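PDB 6NZ1: design construct XXA_GVDQ from Synthetic construct, which was designed from scratch to assemble as a helical homotrimer, one of a set of closely related sequences made to adopt two divergent folds. Local coordinates for residues I63-I68 against K86-L91. Residues are numbered along the deposited sequence; the frame is centred on the assembly and turned at random.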
loop_
_atom_site.group_PDB
_atom_site.type_symbol
_atom_site.label_atom_id
_atom_site.label_comp_id
_atom_site.label_asym_id
_atom_site.label_seq_id
_atom_site.Cartn_x
_atom_site.Cartn_y
_atom_site.Cartn_z
ATOM N N ILE B 63 5.867 -16.857 -2.421
ATOM C CA ILE B 63 5.027 -17.816 -3.115
ATOM C C ILE B 63 5.426 -17.890 -4.570
ATOM O O ILE B 63 5.422 -18.962 -5.183
ATOM C CB ILE B 63 3.550 -17.430 -2.962
ATOM C CG1 ILE B 63 3.124 -17.519 -1.510
ATOM C CG2 ILE B 63 2.657 -18.306 -3.818
ATOM C CD1 ILE B 63 1.868 -16.680 -1.230
ATOM N N LEU B 64 5.771 -16.755 -5.154
ATOM C CA LEU B 64 6.155 -16.780 -6.550
ATOM C C LEU B 64 7.445 -17.556 -6.739
ATOM O O LEU B 64 7.614 -18.239 -7.748
ATOM C CB LEU B 64 6.312 -15.365 -7.084
ATOM C CG LEU B 64 5.116 -14.426 -7.234
ATOM C CD1 LEU B 64 5.644 -13.017 -7.590
ATOM C CD2 LEU B 64 4.128 -14.885 -8.283
ATOM N N ARG B 65 8.375 -17.452 -5.791
ATOM C CA ARG B 65 9.603 -18.230 -5.888
ATOM C C ARG B 65 9.324 -19.723 -5.776
ATOM O O ARG B 65 9.926 -20.523 -6.497
ATOM C CB ARG B 65 10.586 -17.804 -4.800
ATOM C CG ARG B 65 11.890 -18.620 -4.755
ATOM C CD ARG B 65 12.676 -18.418 -6.028
ATOM N NE ARG B 65 13.842 -19.280 -6.201
ATOM C CZ ARG B 65 13.845 -20.386 -6.929
ATOM N NH1 ARG B 65 12.724 -20.777 -7.515
ATOM N NH2 ARG B 65 14.961 -21.090 -7.077
ATOM N N ALA B 66 8.440 -20.114 -4.857
ATOM C CA ALA B 66 8.102 -21.521 -4.692
ATOM C C ALA B 66 7.436 -22.061 -5.943
ATOM O O ALA B 66 7.655 -23.215 -6.323
ATOM C CB ALA B 66 7.188 -21.712 -3.483
ATOM N N ILE B 67 6.638 -21.231 -6.607
ATOM C CA ILE B 67 5.980 -21.642 -7.835
ATOM C C ILE B 67 7.002 -21.909 -8.928
ATOM O O ILE B 67 6.903 -22.894 -9.672
ATOM C CB ILE B 67 4.971 -20.577 -8.276
ATOM C CG1 ILE B 67 3.730 -20.602 -7.394
ATOM C CG2 ILE B 67 4.585 -20.822 -9.677
ATOM C CD1 ILE B 67 2.781 -19.454 -7.636
ATOM N N ILE B 68 7.982 -21.030 -9.064
ATOM C CA ILE B 68 9.037 -21.275 -10.038
ATOM C C ILE B 68 9.735 -22.597 -9.737
ATOM O O ILE B 68 10.059 -23.363 -10.653
ATOM C CB ILE B 68 10.020 -20.092 -10.063
ATOM C CG1 ILE B 68 9.299 -18.852 -10.618
ATOM C CG2 ILE B 68 11.241 -20.454 -10.894
ATOM C CD1 ILE B 68 10.037 -17.535 -10.455
ATOM N N LYS B 86 14.424 -13.952 -14.051
ATOM C CA LYS B 86 14.903 -12.584 -14.206
ATOM C C LYS B 86 13.897 -11.588 -13.643
ATOM O O LYS B 86 14.262 -10.670 -12.906
ATOM C CB LYS B 86 15.179 -12.292 -15.675
ATOM C CG LYS B 86 15.689 -10.891 -15.954
ATOM C CD LYS B 86 15.534 -10.511 -17.422
ATOM N N LEU B 87 12.621 -11.753 -13.984
ATOM C CA LEU B 87 11.608 -10.831 -13.494
ATOM C C LEU B 87 11.503 -10.860 -11.976
ATOM O O LEU B 87 11.280 -9.824 -11.346
ATOM C CB LEU B 87 10.264 -11.164 -14.126
ATOM C CG LEU B 87 10.104 -10.866 -15.617
ATOM C CD1 LEU B 87 8.717 -11.351 -16.089
ATOM C CD2 LEU B 87 10.295 -9.393 -15.944
ATOM N N LEU B 88 11.640 -12.028 -11.361
ATOM C CA LEU B 88 11.527 -12.062 -9.910
ATOM C C LEU B 88 12.755 -11.471 -9.250
ATOM O O LEU B 88 12.647 -10.826 -8.203
ATOM C CB LEU B 88 11.320 -13.485 -9.422
ATOM C CG LEU B 88 11.000 -13.626 -7.936
ATOM C CD1 LEU B 88 9.640 -12.995 -7.681
ATOM C CD2 LEU B 88 10.999 -15.060 -7.466
ATOM N N LYS B 89 13.936 -11.733 -9.820
ATOM C CA LYS B 89 15.154 -11.100 -9.338
ATOM C C LYS B 89 14.975 -9.592 -9.306
ATOM O O LYS B 89 15.227 -8.947 -8.287
ATOM C CB LYS B 89 16.341 -11.496 -10.225
ATOM C CG LYS B 89 17.691 -10.892 -9.848
ATOM C CD LYS B 89 18.689 -11.030 -10.997
ATOM C CE LYS B 89 20.076 -10.536 -10.629
ATOM N NZ LYS B 89 20.704 -11.320 -9.524
ATOM N N ASP B 90 14.520 -9.019 -10.420
ATOM C CA ASP B 90 14.343 -7.579 -10.502
ATOM C C ASP B 90 13.344 -7.094 -9.461
ATOM O O ASP B 90 13.577 -6.099 -8.769
ATOM C CB ASP B 90 13.886 -7.198 -11.909
ATOM C CG ASP B 90 14.981 -7.366 -12.968
ATOM O OD1 ASP B 90 16.117 -7.782 -12.645
ATOM O OD2 ASP B 90 14.688 -7.080 -14.150
ATOM N N LEU B 91 12.220 -7.789 -9.333
ATOM C CA LEU B 91 11.233 -7.398 -8.338
ATOM C C LEU B 91 11.803 -7.460 -6.931
ATOM O O LEU B 91 11.561 -6.569 -6.113
ATOM C CB LEU B 91 10.015 -8.297 -8.446
ATOM C CG LEU B 91 8.983 -8.159 -7.340
ATOM C CD1 LEU B 91 8.453 -6.770 -7.325
ATOM C CD2 LEU B 91 7.892 -9.166 -7.571
#
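Leu88 reaches across to helix 29-73 and sets its two methyl groups among Leu64, Arg65 and Ile68. Its CB points toward helix 29-73 and CG lies anti to the backbone N (chi1 -172°); from there the two methyls part company. CD1 takes the Leu64 side, 4.0 Å from Leu64 CD1 and nearly as near to Leu64 CB, the two leucines crossing obliquely. CD2 lies against Arg65, 3.8 Å from both its CA and its CB, and also meets CD1 of Ile68 at 4.0 Å. Ile68 slides past Leu88 in the opposite direction, whereas Arg65 crosses it at about a right angle. The arginine chain bends at chi2 (64°), and its CD lies 4.0 Å from Leu88 CD2, so the aliphatic part of a charged residue borders the apolar patch. Leu91 adds a looser touch, its CD2 lying 4.5 Å from Leu64 CD1. An alanine in place of Leu88 would probably open a gap between the helices, leaving Ile68 CD1 and the CA, CB and CD of Arg65 without the contact CD2 makes, and Leu64 with just the looser touch of Leu91. No hydrogen bond links the segments, whose axes approach to 11.0 Å. Leu64 also packs on Leu64 of the third subunit, so the contact within the chain probably continues into the packing between subunits. Segments 63-68 and 86-91 run antiparallel at 159°, as the two arms of the helical hairpin made by helices 29-73 and 78-94, characteristic of a designed helical bundle built from three copies of the chain.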